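PDB 4L0K: DraIII from Deinococcus radiophilus, which is a type II restriction endonuclease that cleaves DNA, probably with a catalytic site of the His-Me finger type. Local coordinates for residues 99-102 with 103-107. Residues are numbered along the deposited sequence; the frame is centred on the assembly and turned at random.
Sequences EITR and LKIRE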
# COMPACT_ATOMS: atom_id res chain seq x y z
N GLU A 99 1.19 -3.23 21.25
CA GLU A 99 0.60 -4.47 20.74
C GLU A 99 0.83 -4.67 19.25
O GLU A 99 1.15 -5.78 18.80
CB GLU A 99 -0.89 -4.48 21.05
CG GLU A 99 -1.67 -5.58 20.36
CD GLU A 99 -2.47 -6.42 21.34
OE1 GLU A 99 -1.92 -6.75 22.42
OE2 GLU A 99 -3.64 -6.76 21.04
N ILE A 100 0.69 -3.59 18.49
CA ILE A 100 0.76 -3.64 17.04
C ILE A 100 2.15 -4.02 16.53
O ILE A 100 2.29 -4.78 15.57
CB ILE A 100 0.29 -2.31 16.41
CG1 ILE A 100 -1.22 -2.18 16.59
CG2 ILE A 100 0.65 -2.23 14.93
CD1 ILE A 100 -1.78 -0.88 16.04
N THR A 101 3.20 -3.51 17.17
CA THR A 101 4.54 -3.87 16.74
C THR A 101 4.91 -5.32 17.10
O THR A 101 5.66 -5.96 16.37
CB THR A 101 5.61 -2.86 17.22
OG1 THR A 101 6.19 -3.28 18.46
CG2 THR A 101 4.99 -1.48 17.37
N ARG A 102 4.37 -5.83 18.20
CA ARG A 102 4.51 -7.25 18.54
C ARG A 102 3.81 -8.11 17.48
O ARG A 102 4.38 -9.08 16.96
CB ARG A 102 3.92 -7.56 19.93
CG ARG A 102 4.47 -6.71 21.07
CD ARG A 102 3.65 -6.91 22.34
NE ARG A 102 4.02 -8.13 23.04
CZ ARG A 102 3.52 -8.50 24.22
NH1 ARG A 102 2.62 -7.74 24.83
NH2 ARG A 102 3.92 -9.64 24.79
N LEU A 103 2.58 -7.73 17.16
CA LEU A 103 1.82 -8.39 16.11
C LEU A 103 2.55 -8.44 14.76
O LEU A 103 2.69 -9.51 14.15
CB LEU A 103 0.45 -7.75 15.95
CG LEU A 103 -0.68 -8.57 16.57
CD1 LEU A 103 -0.26 -9.16 17.92
CD2 LEU A 103 -1.95 -7.74 16.72
N LYS A 104 3.04 -7.30 14.30
CA LYS A 104 3.77 -7.26 13.03
C LYS A 104 5.08 -8.06 13.07
O LYS A 104 5.44 -8.77 12.10
CB LYS A 104 3.96 -5.82 12.56
CG LYS A 104 2.75 -5.30 11.79
CD LYS A 104 2.59 -3.80 11.89
CE LYS A 104 1.24 -3.37 11.32
NZ LYS A 104 1.01 -1.90 11.46
N ILE A 105 5.79 -7.95 14.20
CA ILE A 105 7.00 -8.76 14.41
C ILE A 105 6.68 -10.25 14.23
O ILE A 105 7.38 -10.96 13.50
CB ILE A 105 7.65 -8.50 15.77
CG1 ILE A 105 8.39 -7.17 15.76
CG2 ILE A 105 8.67 -9.59 16.09
CD1 ILE A 105 8.79 -6.69 17.15
N ARG A 106 5.61 -10.73 14.88
CA ARG A 106 5.22 -12.13 14.76
C ARG A 106 4.76 -12.47 13.34
O ARG A 106 4.93 -13.60 12.87
CB ARG A 106 4.11 -12.48 15.75
CG ARG A 106 4.53 -12.32 17.22
CD ARG A 106 5.99 -12.69 17.48
NE ARG A 106 6.27 -12.83 18.90
CZ ARG A 106 7.42 -13.28 19.38
NH1 ARG A 106 8.40 -13.61 18.55
NH2 ARG A 106 7.61 -13.41 20.68
N GLU A 107 4.17 -11.49 12.67
CA GLU A 107 3.65 -11.67 11.32
C GLU A 107 4.78 -12.01 10.39
O GLU A 107 4.60 -12.77 9.44
CB GLU A 107 2.98 -10.38 10.84
CG GLU A 107 1.64 -10.58 10.21
CD GLU A 107 1.04 -9.26 9.78
OE1 GLU A 107 1.20 -8.90 8.59
OE2 GLU A 107 0.44 -8.58 10.63
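Ile100 and Lys104 run side by side, pointing the same way, one turn apart on the alpha-helix 99-107. Four consecutive i-to-i+4 backbone bonds establish the helix: Leu103 N to Glu99 O, Lys104 N to Ile100 O, Ile105 N to Thr101 O and Arg106 N to Arg102 O, each 2.9 Å long with an N-H...O angle of at least 158°. The Lys104 chain, extended beyond CG, passes alongside the Ile100 methyl CG2: Lys104 CE lies 3.8 Å and Lys104 NZ 3.5 Å from it. Ile100 chi1 of -71° puts that methyl anti to the backbone nitrogen. Leu103 CD2 comes within 4.2 Å of Glu99 CG, a loose aliphatic contact.

Ile105 meets backbone: its CG1 sits 3.0 Å from Thr101 O, the oxygen that accepts the hydrogen bond from Ile105 N, while its side chain touches Met74 and Ala79. An alanine here lacks CG1 and CD1, which would probably thin the cover over Thr101 O and open a gap toward Met74 and Ala79. Arg102 and Arg106 both reach Asp83, at the start of helix 83-89, in salt bridges through NH2; Arg106 NH1 also hydrogen-bonds to Leu81 O and Ala79 O. The shared carboxylate probably offsets the like charges, whose NE atoms are 6.7 Å apart. With chi1 at -62°, Arg106 CG lies beside its backbone N and 3.3 Å from Arg102 O.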